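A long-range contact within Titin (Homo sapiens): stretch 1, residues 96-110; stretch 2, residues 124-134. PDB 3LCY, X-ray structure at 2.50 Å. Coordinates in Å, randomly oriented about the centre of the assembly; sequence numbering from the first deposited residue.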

ATOM      1  N   LEU A  96      -6.996   2.620   5.567  1.00 27.90           N
ATOM      2  CA  LEU A  96      -5.842   1.913   6.107  1.00 28.76           C
ATOM      3  C   LEU A  96      -6.084   0.409   6.068  1.00 32.00           C
ATOM      4  O   LEU A  96      -7.100  -0.079   6.562  1.00 35.65           O
ATOM      5  CB  LEU A  96      -5.538   2.369   7.536  1.00 23.84           C
ATOM      6  CG  LEU A  96      -4.921   3.758   7.729  1.00 25.04           C
ATOM      7  CD1 LEU A  96      -5.840   4.855   7.213  1.00 22.73           C
ATOM      8  CD2 LEU A  96      -4.590   3.989   9.192  1.00 26.18           C
ATOM      9  N   LEU A  97      -5.148  -0.321   5.476  1.00 27.28           N
ATOM     10  CA  LEU A  97      -5.290  -1.763   5.338  1.00 25.66           C
ATOM     11  C   LEU A  97      -4.667  -2.511   6.508  1.00 23.50           C
ATOM     12  O   LEU A  97      -3.810  -1.981   7.217  1.00 20.99           O
ATOM     13  CB  LEU A  97      -4.665  -2.243   4.028  1.00 28.02           C
ATOM     14  CG  LEU A  97      -5.260  -1.669   2.743  1.00 30.05           C
ATOM     15  CD1 LEU A  97      -4.552  -2.247   1.531  1.00 32.91           C
ATOM     16  CD2 LEU A  97      -6.754  -1.940   2.671  1.00 28.91           C
ATOM     17  N   GLN A  98      -5.110  -3.748   6.701  1.00 19.82           N
ATOM     18  CA  GLN A  98      -4.538  -4.627   7.710  1.00 24.64           C
ATOM     19  C   GLN A  98      -4.159  -5.960   7.075  1.00 23.42           C
ATOM     20  O   GLN A  98      -4.994  -6.623   6.457  1.00 26.97           O
ATOM     21  CB  GLN A  98      -5.525  -4.849   8.856  1.00 29.86           C
ATOM     22  CG  GLN A  98      -5.857  -3.597   9.642  1.00 33.54           C
ATOM     23  CD  GLN A  98      -6.931  -3.834  10.684  1.00 35.82           C
ATOM     24  OE1 GLN A  98      -7.601  -2.901  11.123  1.00 38.77           O
ATOM     25  NE2 GLN A  98      -7.103  -5.089  11.082  1.00 32.96           N
ATOM     26  N   ALA A  99      -2.896  -6.345   7.219  1.00 23.83           N
ATOM     27  CA  ALA A  99      -2.415  -7.590   6.637  1.00 25.73           C
ATOM     28  C   ALA A  99      -1.154  -8.068   7.342  1.00 25.55           C
ATOM     29  O   ALA A  99      -0.206  -7.304   7.525  1.00 28.16           O
ATOM     30  CB  ALA A  99      -2.160  -7.417   5.148  1.00 26.18           C
ATOM     31  N   THR A 100      -1.151  -9.335   7.743  1.00 27.22           N
ATOM     32  CA  THR A 100       0.027  -9.927   8.356  1.00 32.57           C
ATOM     33  C   THR A 100       1.129  -9.995   7.312  1.00 32.21           C
ATOM     34  O   THR A 100       0.870 -10.345   6.161  1.00 35.00           O
ATOM     35  CB  THR A 100      -0.261 -11.344   8.872  1.00 35.95           C
ATOM     36  OG1 THR A 100      -0.474 -12.225   7.762  1.00 36.54           O
ATOM     37  CG2 THR A 100      -1.495 -11.344   9.760  1.00 41.76           C
ATOM     38  N   PRO A 101       2.362  -9.645   7.704  1.00 25.85           N
ATOM     39  CA  PRO A 101       3.493  -9.654   6.775  1.00 24.27           C
ATOM     40  C   PRO A 101       3.552 -10.955   5.983  1.00 26.91           C
ATOM     41  O   PRO A 101       3.429 -12.038   6.556  1.00 26.88           O
ATOM     42  CB  PRO A 101       4.700  -9.531   7.704  1.00 26.68           C
ATOM     43  CG  PRO A 101       4.178  -8.769   8.874  1.00 27.92           C
ATOM     44  CD  PRO A 101       2.762  -9.233   9.060  1.00 26.01           C
ATOM     45  N   GLN A 102       3.733 -10.836   4.673  1.00 29.17           N
ATOM     46  CA  GLN A 102       3.716 -11.984   3.778  1.00 30.04           C
ATOM     47  C   GLN A 102       4.502 -11.668   2.515  1.00 33.11           C
ATOM     48  O   GLN A 102       4.277 -10.639   1.881  1.00 36.95           O
ATOM     49  CB  GLN A 102       2.275 -12.331   3.404  1.00 32.47           C
ATOM     50  CG  GLN A 102       2.146 -13.266   2.212  1.00 38.27           C
ATOM     51  CD  GLN A 102       0.745 -13.273   1.625  1.00 44.74           C
ATOM     52  OE1 GLN A 102      -0.081 -12.417   1.946  1.00 45.45           O
ATOM     53  NE2 GLN A 102       0.473 -14.238   0.755  1.00 46.92           N
ATOM     54  N   PHE A 103       5.424 -12.550   2.149  1.00 26.52           N
ATOM     55  CA  PHE A 103       6.168 -12.366   0.912  1.00 25.85           C
ATOM     56  C   PHE A 103       5.233 -12.491  -0.284  1.00 26.28           C
ATOM     57  O   PHE A 103       4.393 -13.389  -0.341  1.00 28.44           O
ATOM     58  CB  PHE A 103       7.343 -13.339   0.818  1.00 24.49           C
ATOM     59  CG  PHE A 103       8.430 -13.063   1.816  1.00 26.35           C
ATOM     60  CD1 PHE A 103       9.215 -11.926   1.707  1.00 23.04           C
ATOM     61  CD2 PHE A 103       8.670 -13.940   2.863  1.00 27.93           C
ATOM     62  CE1 PHE A 103      10.215 -11.664   2.622  1.00 26.26           C
ATOM     63  CE2 PHE A 103       9.672 -13.685   3.780  1.00 27.09           C
ATOM     64  CZ  PHE A 103      10.445 -12.546   3.660  1.00 29.44           C
ATOM     65  N   HIS A 104       5.388 -11.575  -1.232  1.00 27.60           N
ATOM     66  CA  HIS A 104       4.438 -11.429  -2.326  1.00 35.76           C
ATOM     67  C   HIS A 104       4.350 -12.656  -3.230  1.00 39.52           C
ATOM     68  O   HIS A 104       5.318 -13.006  -3.906  1.00 40.05           O
ATOM     69  CB  HIS A 104       4.783 -10.193  -3.165  1.00 36.95           C
ATOM     70  CG  HIS A 104       3.612  -9.617  -3.902  1.00 39.63           C
ATOM     71  ND1 HIS A 104       2.883 -10.338  -4.823  1.00 38.59           N
ATOM     72  CD2 HIS A 104       3.047  -8.388  -3.854  1.00 39.83           C
ATOM     73  CE1 HIS A 104       1.917  -9.580  -5.307  1.00 37.08           C
ATOM     74  NE2 HIS A 104       1.994  -8.392  -4.738  1.00 38.40           N
ATOM     75  N   PRO A 105       3.177 -13.310  -3.244  1.00 41.43           N
ATOM     76  CA  PRO A 105       2.892 -14.330  -4.258  1.00 44.76           C
ATOM     77  C   PRO A 105       2.614 -13.644  -5.592  1.00 50.94           C
ATOM     78  O   PRO A 105       1.774 -12.745  -5.660  1.00 56.17           O
ATOM     79  CB  PRO A 105       1.624 -15.004  -3.731  1.00 41.99           C
ATOM     80  CG  PRO A 105       0.952 -13.955  -2.915  1.00 39.86           C
ATOM     81  CD  PRO A 105       2.053 -13.122  -2.310  1.00 38.81           C
ATOM     82  N   GLY A 106       3.323 -14.058  -6.634  1.00 51.38           N
ATOM     83  CA  GLY A 106       3.284 -13.358  -7.905  1.00 48.55           C
ATOM     84  C   GLY A 106       4.684 -12.891  -8.244  1.00 48.16           C
ATOM     85  O   GLY A 106       4.990 -12.543  -9.386  1.00 49.78           O
ATOM     86  N   TYR A 107       5.535 -12.885  -7.224  1.00 45.83           N
ATOM     87  CA  TYR A 107       6.949 -12.604  -7.388  1.00 47.73           C
ATOM     88  C   TYR A 107       7.738 -13.582  -6.525  1.00 46.41           C
ATOM     89  O   TYR A 107       8.478 -13.171  -5.632  1.00 44.51           O
ATOM     90  CB  TYR A 107       7.259 -11.169  -6.963  1.00 46.39           C
ATOM     91  CG  TYR A 107       6.375 -10.110  -7.593  1.00 47.37           C
ATOM     92  CD1 TYR A 107       6.580  -9.690  -8.902  1.00 49.88           C
ATOM     93  CD2 TYR A 107       5.350  -9.511  -6.868  1.00 47.89           C
ATOM     94  CE1 TYR A 107       5.779  -8.715  -9.476  1.00 53.00           C
ATOM     95  CE2 TYR A 107       4.546  -8.536  -7.434  1.00 49.48           C
ATOM     96  CZ  TYR A 107       4.764  -8.142  -8.736  1.00 53.30           C
ATOM     97  OH  TYR A 107       3.966  -7.170  -9.300  1.00 56.81           O
ATOM     98  N   PRO A 108       7.571 -14.890  -6.786  1.00 44.45           N
ATOM     99  CA  PRO A 108       8.176 -15.945  -5.967  1.00 42.85           C
ATOM    100  C   PRO A 108       9.679 -15.763  -5.806  1.00 39.30           C
ATOM    101  O   PRO A 108      10.366 -15.397  -6.759  1.00 37.75           O
ATOM    102  CB  PRO A 108       7.889 -17.218  -6.774  1.00 44.71           C
ATOM    103  CG  PRO A 108       6.677 -16.897  -7.565  1.00 45.62           C
ATOM    104  CD  PRO A 108       6.790 -15.442  -7.907  1.00 45.79           C
ATOM    105  N   LEU A 109      10.174 -16.016  -4.600  1.00 38.57           N
ATOM    106  CA  LEU A 109      11.603 -15.949  -4.326  1.00 39.28           C
ATOM    107  C   LEU A 109      12.270 -17.278  -4.677  1.00 39.61           C
ATOM    108  O   LEU A 109      11.762 -18.345  -4.335  1.00 39.80           O
ATOM    109  CB  LEU A 109      11.851 -15.622  -2.852  1.00 35.33           C
ATOM    110  CG  LEU A 109      11.369 -14.264  -2.343  1.00 32.51           C
ATOM    111  CD1 LEU A 109      11.585 -14.142  -0.842  1.00 28.25           C
ATOM    112  CD2 LEU A 109      12.075 -13.131  -3.081  1.00 29.32           C
ATOM    113  N   LYS A 110      13.410 -17.209  -5.356  1.00 38.14           N
ATOM    114  CA  LYS A 110      14.183 -18.406  -5.671  1.00 41.37           C
ATOM    115  C   LYS A 110      15.090 -18.772  -4.501  1.00 42.82           C
ATOM    116  O   LYS A 110      15.361 -17.944  -3.636  1.00 39.24           O
ATOM    117  CB  LYS A 110      15.013 -18.197  -6.940  1.00 43.59           C
ATOM    118  CG  LYS A 110      14.189 -17.987  -8.200  1.00 46.71           C
ATOM    119  CD  LYS A 110      15.080 -17.835  -9.423  1.00 51.76           C
ATOM    120  CE  LYS A 110      15.992 -19.038  -9.596  1.00 57.59           C
ATOM    121  NZ  LYS A 110      15.228 -20.310  -9.722  1.00 59.98           N
TER
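Stretch 2, residues 124-134: HVMYIGRPVPA

Five backbone hydrogen bonds hold stretch 2 against stretch 1, and they set the frame for everything else. Ala 99 and Arg 130 form a reciprocal pair, Ala 99 N to Arg 130 O at 2.8 Å and Arg 130 N to Ala 99 O at 3.0 Å. Gln 102 and Ile 128 form a second, with Ile 128 N to Gln 102 O at 2.6 Å, nearly straight, and Gln 102 N to Ile 128 O at 2.7 Å, more bent. The fifth runs from His 104 N to Met 126 O at 3.0 Å, just beyond the end of the first strand.

These bonds define two antiparallel strands, 96-103 and 124-130, whose N-to-C directions differ by 164° and whose axes approach to 4.5 Å. Stretch 2 therefore runs back along stretch 1, from Val 125 near Leu 109 to Arg 130 beside Ala 99. The rule for this pairing lies in the register. Between the two reciprocal pairs stretch 1 advances three residues and stretch 2 only two, so a beta bulge absorbs the extra residue around Thr 100 and Pro 101. Proline has no amide hydrogen to offer, but Pro 101 still keeps close: its CA lies 3.4 Å from Ile 128 O in a CA-H...O contact. Opposite it is Gly 129, CA to CA 4.2 Å. A CB modelled ideally on Gly 129 would sit tightly, 3.4 Å from Pro 101 CA, so the bare backbone suits this narrow place.

Ala 99, Gln 102, Ile 128 and Arg 130 send their side chains to one face of the sheet. There Ala 99 CB meets Ile 128 CG2 at 4.3 Å. Arg 130 starts on the same face, its CG 3.7 Å from Leu 97 CB, but its end leads away; Arg 130 NH1 donates a hydrogen bond to Gly 129 O at 3.0 Å, and the guanidinium is further satisfied elsewhere in the structure.

Beyond the strand, stretch 1 makes a type II turn from His 104 to Tyr 107, with Gly 106 at a positive phi that favours glycine. The turn brings two rings onto stretch 2. Ile 128 CD1 lies over a face of the His 104 ring, 4.2 Å from its centroid, and reaches Pro 105 CD at 4.1 Å. Met 126 points toward stretch 1: its CB is 3.6 Å from His 104 CB, and its CG lies over a face of the Tyr 107 ring, 4.1 Å from the centroid. Water 1 O lies 2.8 Å from Tyr 107 O and 3.3 Å from Met 126 O, a polar site beside the turn.

Phe 103 and Tyr 127 form a non-hydrogen-bonded pair with diverging side chains, CA to CA 4.3 Å. Val 125 gathers the outer apolar contacts, its CG1 lying 3.6 Å from Phe 103 CD1 and 4.1 Å from Leu 109 CD2. Past the cis peptide before Pro 131, stretch 2 comes back to the bulge, where Pro 133 CB meets Pro 101 CG at 4.3 Å. Together the two stretches bury 800 Å².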

ATOM      1  N   HIS A 124      15.674  -7.658  -4.824  1.00 27.81           N
ATOM      2  CA  HIS A 124      14.444  -6.875  -4.825  1.00 28.59           C
ATOM      3  C   HIS A 124      13.251  -7.720  -4.385  1.00 29.82           C
ATOM      4  O   HIS A 124      12.650  -8.427  -5.191  1.00 32.95           O
ATOM      5  CB  HIS A 124      14.207  -6.301  -6.223  1.00 28.40           C
ATOM      6  CG  HIS A 124      13.047  -5.362  -6.307  1.00 25.90           C
ATOM      7  ND1 HIS A 124      13.119  -4.049  -5.907  1.00 17.18           N
ATOM      8  CD2 HIS A 124      11.780  -5.547  -6.759  1.00 23.81           C
ATOM      9  CE1 HIS A 124      11.953  -3.461  -6.103  1.00 22.34           C
ATOM     10  NE2 HIS A 124      11.123  -4.353  -6.620  1.00 21.93           N
ATOM     11  N   VAL A 125      12.914  -7.640  -3.100  1.00 30.97           N
ATOM     12  CA  VAL A 125      11.867  -8.482  -2.525  1.00 29.46           C
ATOM     13  C   VAL A 125      10.525  -7.765  -2.386  1.00 26.50           C
ATOM     14  O   VAL A 125      10.395  -6.813  -1.615  1.00 23.43           O
ATOM     15  CB  VAL A 125      12.280  -9.028  -1.142  1.00 30.51           C
ATOM     16  CG1 VAL A 125      11.202  -9.947  -0.590  1.00 32.26           C
ATOM     17  CG2 VAL A 125      13.608  -9.759  -1.233  1.00 29.12           C
ATOM     18  N   MET A 126       9.525  -8.244  -3.111  1.00 27.05           N
ATOM     19  CA  MET A 126       8.174  -7.722  -3.005  1.00 26.00           C
ATOM     20  C   MET A 126       7.455  -8.390  -1.829  1.00 26.96           C
ATOM     21  O   MET A 126       7.582  -9.576  -1.594  1.00 30.20           O
ATOM     22  CB  MET A 126       7.407  -7.928  -4.301  1.00 25.17           C
ATOM     23  CG  MET A 126       8.021  -7.272  -5.512  1.00 24.46           C
ATOM     24  SD  MET A 126       7.911  -5.485  -5.560  1.00 42.78           S
ATOM     25  CE  MET A 126       6.186  -5.224  -5.862  1.00 23.31           C
ATOM     26  N   TYR A 127       6.703  -7.616  -1.077  1.00 24.49           N
ATOM     27  CA  TYR A 127       6.007  -8.155   0.070  1.00 24.52           C
ATOM     28  C   TYR A 127       4.627  -7.569   0.248  1.00 24.46           C
ATOM     29  O   TYR A 127       4.298  -6.535  -0.298  1.00 19.38           O
ATOM     30  CB  TYR A 127       6.802  -7.892   1.341  1.00 23.63           C
ATOM     31  CG  TYR A 127       6.697  -6.476   1.809  1.00 26.07           C
ATOM     32  CD1 TYR A 127       5.689  -6.083   2.658  1.00 25.14           C
ATOM     33  CD2 TYR A 127       7.591  -5.521   1.380  1.00 22.98           C
ATOM     34  CE1 TYR A 127       5.582  -4.800   3.062  1.00 20.96           C
ATOM     35  CE2 TYR A 127       7.487  -4.233   1.795  1.00 20.34           C
ATOM     36  CZ  TYR A 127       6.483  -3.885   2.635  1.00 20.49           C
ATOM     37  OH  TYR A 127       6.370  -2.612   3.065  1.00 24.09           O
ATOM     38  N   ILE A 128       3.817  -8.264   1.023  1.00 26.66           N
ATOM     39  CA  ILE A 128       2.519  -7.759   1.377  1.00 24.09           C
ATOM     40  C   ILE A 128       2.491  -7.635   2.891  1.00 22.04           C
ATOM     41  O   ILE A 128       2.705  -8.593   3.591  1.00 24.13           O
ATOM     42  CB  ILE A 128       1.391  -8.689   0.906  1.00 23.68           C
ATOM     43  CG1 ILE A 128       1.220  -8.591  -0.599  1.00 23.44           C
ATOM     44  CG2 ILE A 128       0.104  -8.330   1.570  1.00 21.23           C
ATOM     45  CD1 ILE A 128       0.260  -9.571  -1.156  1.00 20.57           C
ATOM     46  N   GLY A 129       2.228  -6.444   3.391  1.00 19.77           N
ATOM     47  CA  GLY A 129       2.079  -6.239   4.807  1.00 19.82           C
ATOM     48  C   GLY A 129       1.561  -4.884   5.215  1.00 22.58           C
ATOM     49  O   GLY A 129       2.144  -3.916   4.905  1.00 23.09           O
ATOM     50  N   ARG A 130       0.452  -4.825   5.935  1.00 23.95           N
ATOM     51  CA  ARG A 130      -0.071  -3.541   6.397  1.00 22.00           C
ATOM     52  C   ARG A 130      -0.387  -3.644   7.882  1.00 23.41           C
ATOM     53  O   ARG A 130      -1.014  -4.599   8.298  1.00 27.17           O
ATOM     54  CB  ARG A 130      -1.298  -3.115   5.597  1.00 22.41           C
ATOM     55  CG  ARG A 130      -0.976  -2.606   4.208  1.00 23.84           C
ATOM     56  CD  ARG A 130       0.135  -1.570   4.230  1.00 22.57           C
ATOM     57  NE  ARG A 130       0.364  -0.982   2.916  1.00 22.06           N
ATOM     58  CZ  ARG A 130       1.415  -1.235   2.149  1.00 19.02           C
ATOM     59  NH1 ARG A 130       2.352  -2.064   2.561  1.00 18.14           N
ATOM     60  NH2 ARG A 130       1.525  -0.652   0.969  1.00 19.72           N
ATOM     61  N   PRO A 131       0.047  -2.693   8.699  1.00 26.13           N
ATOM     62  CA  PRO A 131       0.807  -1.504   8.306  1.00 28.57           C
ATOM     63  C   PRO A 131       2.213  -1.864   7.864  1.00 28.16           C
ATOM     64  O   PRO A 131       2.665  -2.969   8.131  1.00 30.34           O
ATOM     65  CB  PRO A 131       0.880  -0.707   9.606  1.00 31.47           C
ATOM     66  CG  PRO A 131       0.704  -1.714  10.670  1.00 29.53           C
ATOM     67  CD  PRO A 131      -0.288  -2.671  10.128  1.00 26.71           C
ATOM     68  N   VAL A 132       2.899  -0.949   7.196  1.00 23.54           N
ATOM     69  CA  VAL A 132       4.228  -1.262   6.718  1.00 20.59           C
ATOM     70  C   VAL A 132       5.040  -1.809   7.876  1.00 22.95           C
ATOM     71  O   VAL A 132       5.133  -1.220   8.943  1.00 24.68           O
ATOM     72  CB  VAL A 132       4.892  -0.005   6.152  1.00 20.34           C
ATOM     73  CG1 VAL A 132       6.263  -0.313   5.605  1.00 18.30           C
ATOM     74  CG2 VAL A 132       4.015   0.596   5.090  1.00 19.14           C
ATOM     75  N   PRO A 133       5.624  -2.970   7.622  1.00 23.04           N
ATOM     76  CA  PRO A 133       6.424  -3.714   8.591  1.00 20.68           C
ATOM     77  C   PRO A 133       7.869  -3.303   8.747  1.00 20.28           C
ATOM     78  O   PRO A 133       8.454  -2.711   7.855  1.00 19.53           O
ATOM     79  CB  PRO A 133       6.388  -5.125   8.023  1.00 18.48           C
ATOM     80  CG  PRO A 133       6.334  -4.918   6.568  1.00 18.95           C
ATOM     81  CD  PRO A 133       5.561  -3.658   6.325  1.00 19.78           C
ATOM     82  N   ALA A 134       8.441  -3.636   9.895  1.00 21.04           N
ATOM     83  CA  ALA A 134       9.829  -3.340  10.132  1.00 22.21           C
ATOM     84  C   ALA A 134      10.509  -4.349   9.225  1.00 23.87           C
ATOM     85  O   ALA A 134      10.183  -5.527   9.248  1.00 27.25           O
ATOM     86  CB  ALA A 134      10.177  -3.590  11.566  1.00 22.45           C
TER
HETATM   87  O   HOH W   1       9.291 -11.458  -3.634  1.00 48.84           O